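PDB 5BY3: BtGH115A from Bacteroides thetaiotaomicron, which removes alpha-linked 4-O-methyl-glucuronic acid from decorated arabinogalactans, as a family GH115 glycoside hydrolase. Local coordinates for residues Y372-P377 with E730-N735; N699-V702 with K706-F709. One frame throughout, in Å; residues are numbered along the deposited sequence.

Contact 1: residues Y372-P377 with E730-N735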
ATOM      1  N   TYR A 372      -8.532   3.287  -4.477  1.00 34.03           N
ATOM      2  CA  TYR A 372      -9.049   3.534  -5.835  1.00 34.08           C
ATOM      3  C   TYR A 372      -8.419   4.751  -6.486  1.00 34.74           C
ATOM      4  O   TYR A 372      -8.692   5.905  -6.102  1.00 36.85           O
ATOM      5  CB  TYR A 372     -10.564   3.682  -5.823  1.00 33.52           C
ATOM      6  CG  TYR A 372     -11.263   2.467  -5.254  1.00 36.50           C
ATOM      7  CD1 TYR A 372     -11.410   1.287  -6.017  1.00 33.62           C
ATOM      8  CD2 TYR A 372     -11.748   2.473  -3.928  1.00 34.01           C
ATOM      9  CE1 TYR A 372     -12.068   0.163  -5.497  1.00 29.77           C
ATOM     10  CE2 TYR A 372     -12.378   1.356  -3.403  1.00 32.90           C
ATOM     11  CZ  TYR A 372     -12.535   0.211  -4.180  1.00 32.83           C
ATOM     12  OH  TYR A 372     -13.203  -0.855  -3.632  1.00 32.39           O
ATOM     13  N   ILE A 373      -7.561   4.483  -7.465  1.00 38.64           N
ATOM     14  CA  ILE A 373      -6.828   5.542  -8.212  1.00 37.89           C
ATOM     15  C   ILE A 373      -7.780   6.539  -8.895  1.00 39.24           C
ATOM     16  O   ILE A 373      -8.649   6.128  -9.682  1.00 36.19           O
ATOM     17  CB  ILE A 373      -5.809   4.908  -9.192  1.00 35.56           C
ATOM     18  CG1 ILE A 373      -4.763   4.163  -8.365  1.00 36.35           C
ATOM     19  CG2 ILE A 373      -5.126   5.969 -10.053  1.00 37.65           C
ATOM     20  CD1 ILE A 373      -3.814   3.263  -9.138  1.00 37.58           C
ATOM     21  N   ARG A 374      -7.632   7.837  -8.584  1.00 41.57           N
ATOM     22  CA  ARG A 374      -8.550   8.868  -9.146  1.00 42.52           C
ATOM     23  C   ARG A 374      -8.276   9.190 -10.643  1.00 49.22           C
ATOM     24  O   ARG A 374      -9.202   9.443 -11.412  1.00 44.40           O
ATOM     25  CB  ARG A 374      -8.594  10.145  -8.299  1.00 40.18           C
ATOM     26  CG  ARG A 374      -9.225   9.991  -6.908  1.00 41.32           C
ATOM     27  CD  ARG A 374      -9.946  11.285  -6.548  1.00 40.06           C
ATOM     28  NE  ARG A 374     -10.669  11.242  -5.289  1.00 33.73           N
ATOM     29  CZ  ARG A 374     -11.972  11.043  -5.169  1.00 38.28           C
ATOM     30  NH1 ARG A 374     -12.746  10.851  -6.252  1.00 41.56           N
ATOM     31  NH2 ARG A 374     -12.514  11.031  -3.964  1.00 32.38           N
ATOM     32  N   HIS A 375      -7.011   9.159 -11.064  1.00 47.64           N
ATOM     33  CA  HIS A 375      -6.716   9.567 -12.430  1.00 46.88           C
ATOM     34  C   HIS A 375      -5.631   8.753 -13.086  1.00 44.34           C
ATOM     35  O   HIS A 375      -4.542   8.560 -12.520  1.00 43.13           O
ATOM     36  CB  HIS A 375      -6.391  11.074 -12.517  1.00 49.92           C
ATOM     37  CG  HIS A 375      -6.145  11.546 -13.912  1.00 53.16           C
ATOM     38  ND1 HIS A 375      -7.151  12.037 -14.714  1.00 53.11           N
ATOM     39  CD2 HIS A 375      -5.019  11.552 -14.668  1.00 54.26           C
ATOM     40  CE1 HIS A 375      -6.650  12.345 -15.897  1.00 54.72           C
ATOM     41  NE2 HIS A 375      -5.362  12.049 -15.899  1.00 52.60           N
ATOM     42  N   PHE A 376      -5.959   8.299 -14.291  1.00 44.09           N
ATOM     43  CA  PHE A 376      -5.039   7.620 -15.207  1.00 50.37           C
ATOM     44  C   PHE A 376      -4.590   8.542 -16.365  1.00 50.60           C
ATOM     45  O   PHE A 376      -5.426   9.273 -16.923  1.00 56.31           O
ATOM     46  CB  PHE A 376      -5.701   6.345 -15.733  1.00 44.87           C
ATOM     47  CG  PHE A 376      -5.960   5.332 -14.668  1.00 47.82           C
ATOM     48  CD1 PHE A 376      -7.164   5.350 -13.943  1.00 49.12           C
ATOM     49  CD2 PHE A 376      -4.980   4.368 -14.345  1.00 45.77           C
ATOM     50  CE1 PHE A 376      -7.395   4.414 -12.927  1.00 46.87           C
ATOM     51  CE2 PHE A 376      -5.206   3.453 -13.326  1.00 47.30           C
ATOM     52  CZ  PHE A 376      -6.430   3.462 -12.632  1.00 44.80           C
ATOM     53  N   PRO A 377      -3.280   8.500 -16.730  1.00 55.30           N
ATOM     54  CA  PRO A 377      -2.703   9.472 -17.679  1.00 55.56           C
ATOM     55  C   PRO A 377      -3.363   9.398 -19.030  1.00 58.67           C
ATOM     56  O   PRO A 377      -3.517   8.291 -19.575  1.00 53.39           O
ATOM     57  CB  PRO A 377      -1.234   9.046 -17.810  1.00 57.61           C
ATOM     58  CG  PRO A 377      -0.996   8.046 -16.733  1.00 55.05           C
ATOM     59  CD  PRO A 377      -2.314   7.433 -16.396  1.00 54.45           C
ATOM     60  N   GLU A 730     -21.535  12.196  -0.753  1.00 39.89           N
ATOM     61  CA  GLU A 730     -22.238  11.226   0.083  1.00 45.58           C
ATOM     62  C   GLU A 730     -22.160   9.778  -0.492  1.00 49.03           C
ATOM     63  O   GLU A 730     -21.831   8.835   0.250  1.00 47.11           O
ATOM     64  CB  GLU A 730     -23.697  11.683   0.271  1.00 48.84           C
ATOM     65  CG  GLU A 730     -24.518  10.886   1.277  1.00 58.71           C
ATOM     66  CD  GLU A 730     -23.890  10.874   2.661  1.00 60.53           C
ATOM     67  OE1 GLU A 730     -23.287  11.902   3.065  1.00 55.70           O
ATOM     68  OE2 GLU A 730     -23.990   9.822   3.331  1.00 62.12           O
ATOM     69  N   GLU A 731     -22.418   9.621  -1.800  1.00 43.01           N
ATOM     70  CA  GLU A 731     -22.310   8.334  -2.473  1.00 39.46           C
ATOM     71  C   GLU A 731     -20.901   7.738  -2.477  1.00 41.90           C
ATOM     72  O   GLU A 731     -20.738   6.533  -2.263  1.00 40.53           O
ATOM     73  CB  GLU A 731     -22.825   8.394  -3.904  1.00 40.95           C
ATOM     74  CG  GLU A 731     -23.081   7.036  -4.512  1.00 34.28           C
ATOM     75  CD  GLU A 731     -23.731   7.138  -5.867  1.00 42.71           C
ATOM     76  OE1 GLU A 731     -23.053   7.445  -6.894  1.00 40.55           O
ATOM     77  OE2 GLU A 731     -24.946   6.878  -5.901  1.00 46.46           O
ATOM     78  N   TRP A 732     -19.900   8.571  -2.733  1.00 39.74           N
ATOM     79  CA  TRP A 732     -18.530   8.131  -2.669  1.00 37.22           C
ATOM     80  C   TRP A 732     -18.185   7.638  -1.239  1.00 39.19           C
ATOM     81  O   TRP A 732     -17.389   6.713  -1.075  1.00 39.82           O
ATOM     82  CB  TRP A 732     -17.563   9.220  -3.163  1.00 35.97           C
ATOM     83  CG  TRP A 732     -16.111   8.833  -2.945  1.00 38.10           C
ATOM     84  CD1 TRP A 732     -15.303   8.094  -3.783  1.00 34.51           C
ATOM     85  CD2 TRP A 732     -15.332   9.087  -1.765  1.00 38.67           C
ATOM     86  NE1 TRP A 732     -14.048   7.912  -3.202  1.00 34.66           N
ATOM     87  CE2 TRP A 732     -14.044   8.512  -1.971  1.00 37.17           C
ATOM     88  CE3 TRP A 732     -15.583   9.775  -0.570  1.00 38.84           C
ATOM     89  CZ2 TRP A 732     -13.015   8.625  -1.029  1.00 34.67           C
ATOM     90  CZ3 TRP A 732     -14.558   9.841   0.379  1.00 36.12           C
ATOM     91  CH2 TRP A 732     -13.303   9.268   0.138  1.00 31.07           C
ATOM     92  N   LYS A 733     -18.804   8.229  -0.227  1.00 40.37           N
ATOM     93  CA  LYS A 733     -18.477   7.902   1.162  1.00 40.58           C
ATOM     94  C   LYS A 733     -19.027   6.516   1.441  1.00 38.45           C
ATOM     95  O   LYS A 733     -18.339   5.679   1.981  1.00 39.64           O
ATOM     96  CB  LYS A 733     -19.069   8.936   2.141  1.00 40.22           C
ATOM     97  CG  LYS A 733     -18.212  10.189   2.299  1.00 40.07           C
ATOM     98  CD  LYS A 733     -18.945  11.248   3.102  1.00 37.23           C
ATOM     99  CE  LYS A 733     -18.147  12.550   3.213  1.00 32.77           C
ATOM    100  NZ  LYS A 733     -18.966  13.597   3.905  1.00 31.33           N
ATOM    101  N   GLU A 734     -20.275   6.315   1.051  1.00 40.06           N
ATOM    102  CA  GLU A 734     -20.959   5.045   1.068  1.00 40.82           C
ATOM    103  C   GLU A 734     -20.142   4.015   0.303  1.00 39.66           C
ATOM    104  O   GLU A 734     -19.905   2.921   0.817  1.00 38.23           O
ATOM    105  CB  GLU A 734     -22.348   5.208   0.426  1.00 46.17           C
ATOM    106  CG  GLU A 734     -23.542   5.204   1.365  1.00 56.88           C
ATOM    107  CD  GLU A 734     -23.237   5.797   2.730  1.00 71.01           C
ATOM    108  OE1 GLU A 734     -23.042   7.024   2.801  1.00 91.30           O
ATOM    109  OE2 GLU A 734     -23.191   5.046   3.734  1.00 68.99           O
ATOM    110  N   ASN A 735     -19.716   4.378  -0.913  1.00 36.31           N
ATOM    111  CA  ASN A 735     -19.022   3.468  -1.804  1.00 32.79           C
ATOM    112  C   ASN A 735     -17.790   2.885  -1.096  1.00 33.86           C
ATOM    113  O   ASN A 735     -17.671   1.696  -0.999  1.00 40.47           O
ATOM    114  CB  ASN A 735     -18.598   4.172  -3.110  1.00 31.92           C
ATOM    115  CG  ASN A 735     -19.728   4.254  -4.176  1.00 32.01           C
ATOM    116  OD1 ASN A 735     -20.902   3.884  -3.945  1.00 30.85           O
ATOM    117  ND2 ASN A 735     -19.353   4.747  -5.368  1.00 27.16           N
TER
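Arg374 lays one end of its guanidinium over a face of the Trp732 indole, and this is the one pair of residues that comes within touching distance between 372-377 and 730-735. The atom that leads is NH2 of Arg374, 3.6 Å from CE2 of Trp732 and equally close to NE1 of the same ring. It stands above the indole, displaced toward the rim, and CZ2 of Trp732 is only slightly farther from it at 3.8 Å. The two planes are tilted 35° apart, so the guanidinium does not lie flat on the indole. CZ of Arg374 is 4.6 Å from the centroid of the five-membered ring, 26° off its normal, which makes this an off-centre cation-pi contact.

In the fold, Arg374 belongs to the loop that leaves strand 362-366 of the family's TIM-type barrel, while Trp732 rides in the first turn of helix 730-738 in the C-terminal region. The arginine reaches toward the helix with CG beside its backbone N and the chain bent at chi2, crossing the tryptophan side chain at about a right angle. Trp732 has CG opposite the backbone N (chi1 173°), which swings the indole off the helix toward the loop. Its NE1 spends its hydrogen on OD2 of Asp368, holding the ring against rotation while the arginine uses the face. Within the helix, Asn735 N bonds to Glu731 O at 2.7 Å and Glu734 N to Glu730 O. On the loop, Tyr372 makes its own hydrogen bond through OH to Asn739, just past the end of that helix.

Contact 2: residues N699-V702 with K706-F709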
ATOM      1  N   ASN A 699     -14.696   1.585  -8.302  1.00 35.51           N
ATOM      2  CA  ASN A 699     -13.504   2.242  -8.815  1.00 38.54           C
ATOM      3  C   ASN A 699     -13.885   3.531  -9.619  1.00 42.71           C
ATOM      4  O   ASN A 699     -15.096   3.866  -9.760  1.00 35.84           O
ATOM      5  CB  ASN A 699     -12.632   1.268  -9.599  1.00 35.44           C
ATOM      6  CG  ASN A 699     -13.269   0.847 -10.893  1.00 40.37           C
ATOM      7  OD1 ASN A 699     -13.118   1.522 -11.891  1.00 44.82           O
ATOM      8  ND2 ASN A 699     -14.001  -0.250 -10.879  1.00 37.28           N
ATOM      9  N   HIS A 700     -12.858   4.242 -10.105  1.00 41.58           N
ATOM     10  CA  HIS A 700     -13.030   5.535 -10.774  1.00 42.18           C
ATOM     11  C   HIS A 700     -12.744   5.379 -12.283  1.00 47.27           C
ATOM     12  O   HIS A 700     -11.961   4.486 -12.676  1.00 43.79           O
ATOM     13  CB  HIS A 700     -12.086   6.582 -10.154  1.00 39.91           C
ATOM     14  CG  HIS A 700     -12.351   6.879  -8.702  1.00 37.37           C
ATOM     15  ND1 HIS A 700     -13.442   7.604  -8.274  1.00 35.08           N
ATOM     16  CD2 HIS A 700     -11.640   6.584  -7.584  1.00 34.05           C
ATOM     17  CE1 HIS A 700     -13.412   7.722  -6.960  1.00 31.38           C
ATOM     18  NE2 HIS A 700     -12.338   7.100  -6.515  1.00 31.10           N
ATOM     19  N   PRO A 701     -13.340   6.254 -13.139  1.00 49.82           N
ATOM     20  CA  PRO A 701     -13.167   6.140 -14.625  1.00 50.79           C
ATOM     21  C   PRO A 701     -11.716   5.983 -15.082  1.00 45.48           C
ATOM     22  O   PRO A 701     -10.812   6.606 -14.507  1.00 46.37           O
ATOM     23  CB  PRO A 701     -13.749   7.468 -15.161  1.00 49.80           C
ATOM     24  CG  PRO A 701     -14.703   7.919 -14.095  1.00 53.88           C
ATOM     25  CD  PRO A 701     -14.107   7.470 -12.775  1.00 54.36           C
ATOM     26  N   VAL A 702     -11.473   5.137 -16.072  1.00 46.57           N
ATOM     27  CA  VAL A 702     -10.087   4.932 -16.548  1.00 51.09           C
ATOM     28  C   VAL A 702      -9.722   5.929 -17.630  1.00 54.71           C
ATOM     29  O   VAL A 702      -8.568   6.347 -17.737  1.00 57.57           O
ATOM     30  CB  VAL A 702      -9.832   3.499 -17.041  1.00 52.80           C
ATOM     31  CG1 VAL A 702      -8.345   3.297 -17.336  1.00 52.07           C
ATOM     32  CG2 VAL A 702     -10.344   2.480 -16.017  1.00 45.23           C
ATOM     33  N   LYS A 706     -16.539   8.976 -17.101  1.00 55.66           N
ATOM     34  CA  LYS A 706     -17.851   8.353 -17.149  1.00 61.56           C
ATOM     35  C   LYS A 706     -18.260   7.098 -16.386  1.00 59.24           C
ATOM     36  O   LYS A 706     -19.200   7.203 -15.630  1.00 67.98           O
ATOM     37  CB  LYS A 706     -18.488   8.481 -18.532  1.00 67.47           C
ATOM     38  CG  LYS A 706     -19.188   9.826 -18.715  1.00 67.93           C
ATOM     39  CD  LYS A 706     -20.629   9.796 -18.186  1.00 69.09           C
ATOM     40  CE  LYS A 706     -20.803  10.423 -16.807  1.00 70.60           C
ATOM     41  NZ  LYS A 706     -22.234  10.454 -16.376  1.00 62.24           N
ATOM     42  N   LEU A 707     -17.628   5.940 -16.552  1.00 52.26           N
ATOM     43  CA  LEU A 707     -18.202   4.646 -15.972  1.00 52.37           C
ATOM     44  C   LEU A 707     -19.719   4.373 -16.017  1.00 54.76           C
ATOM     45  O   LEU A 707     -20.451   4.640 -15.035  1.00 60.78           O
ATOM     46  CB  LEU A 707     -17.758   4.376 -14.527  1.00 48.52           C
ATOM     47  CG  LEU A 707     -16.307   3.990 -14.220  1.00 49.75           C
ATOM     48  CD1 LEU A 707     -16.153   3.850 -12.699  1.00 45.55           C
ATOM     49  CD2 LEU A 707     -15.872   2.744 -14.979  1.00 39.95           C
ATOM     50  N   ARG A 708     -20.189   3.784 -17.113  1.00 50.98           N
ATOM     51  CA  ARG A 708     -21.595   3.365 -17.174  1.00 56.17           C
ATOM     52  C   ARG A 708     -21.902   2.013 -17.845  1.00 53.75           C
ATOM     53  O   ARG A 708     -21.057   1.415 -18.501  1.00 53.53           O
ATOM     54  CB  ARG A 708     -22.466   4.502 -17.735  1.00 65.08           C
ATOM     55  CG  ARG A 708     -22.167   4.919 -19.150  1.00 69.36           C
ATOM     56  CD  ARG A 708     -22.134   6.424 -19.274  1.00 65.15           C
ATOM     57  NE  ARG A 708     -21.001   6.718 -20.126  1.00 71.06           N
ATOM     58  CZ  ARG A 708     -21.054   7.078 -21.402  1.00 74.35           C
ATOM     59  NH1 ARG A 708     -22.223   7.257 -22.016  1.00 69.56           N
ATOM     60  NH2 ARG A 708     -19.909   7.293 -22.049  1.00 72.28           N
ATOM     61  N   PHE A 709     -23.114   1.526 -17.623  1.00 53.38           N
ATOM     62  CA  PHE A 709     -23.577   0.267 -18.190  1.00 53.56           C
ATOM     63  C   PHE A 709     -25.007   0.399 -18.701  1.00 53.60           C
ATOM     64  O   PHE A 709     -25.636   1.422 -18.497  1.00 55.30           O
ATOM     65  CB  PHE A 709     -23.428  -0.915 -17.194  1.00 52.99           C
ATOM     66  CG  PHE A 709     -24.187  -0.755 -15.895  1.00 47.92           C
ATOM     67  CD1 PHE A 709     -23.588  -0.139 -14.787  1.00 47.17           C
ATOM     68  CD2 PHE A 709     -25.487  -1.262 -15.760  1.00 51.63           C
ATOM     69  CE1 PHE A 709     -24.283  -0.006 -13.579  1.00 48.86           C
ATOM     70  CE2 PHE A 709     -26.187  -1.143 -14.550  1.00 51.02           C
ATOM     71  CZ  PHE A 709     -25.583  -0.514 -13.456  1.00 47.95           C
TER
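Leu707 pushes its CD1 methyl against the backbone that runs from Asn699 to Pro701. The methyl lies 3.1 Å from O of Asn699, a tight fit for carbon against oxygen. The same methyl is 3.7 Å from N of Pro701; the leucine and proline side chains cross at about a right angle. CG of Leu707 comes down 3.8 Å from CA of Pro701, so CG and CD1 of Leu707 both rest on the backbone of Pro701. With chi2 at 177°, CD1 is carried straight out from CA of Leu707, and that extension is what brings it to the carbonyl. Around this point the chain crosses from strand 689-696 to strand 708-713, which belong to two different antiparallel sheets of the C-terminal region. Phe709 reaches back from one sheet to Ile694 and Leu696 on the other, consistent with a beta-sandwich of the galactose-binding-like type to which the family's C-terminal domain is assigned. The Pro701 ring serves a second neighbour: its CG packs 3.7 Å from N of Lys706, in the loop that leads into strand 708-713. CD of Pro701 sits 4.2 Å from CD1 of Leu707, an ordinary apolar contact. Were an alanine here instead of Leu707, the space beside the Asn699 carbonyl is likely to be left unfilled and the Pro701 ring to lose the methyl it packs on. Leu707 is tied by its backbone to Tyr723, next to strand 719-722.

From the N terminus, the chain passes through the mixed sheet and into the barrel, where 372-377 follows strand 362-366. It then runs through the long helices before entering the C-terminal strands. Contact 2 closes a short loop there, with three residues between its segments. Contact 1 closes only when 730-735 is reached, spanning 352 residues, so contact 2 is nested inside it. Contact 1 joins a barrel loop to a C-terminal helix; contact 2 lies within the connection between two C-terminal sheets. They meet chiefly round His700, whose CE1 lies 3.3 Å from NH1 of Arg374 and whose NE2 hydrogen-bonds Asp368, which also holds Trp732; Phe376 also packs on Val702.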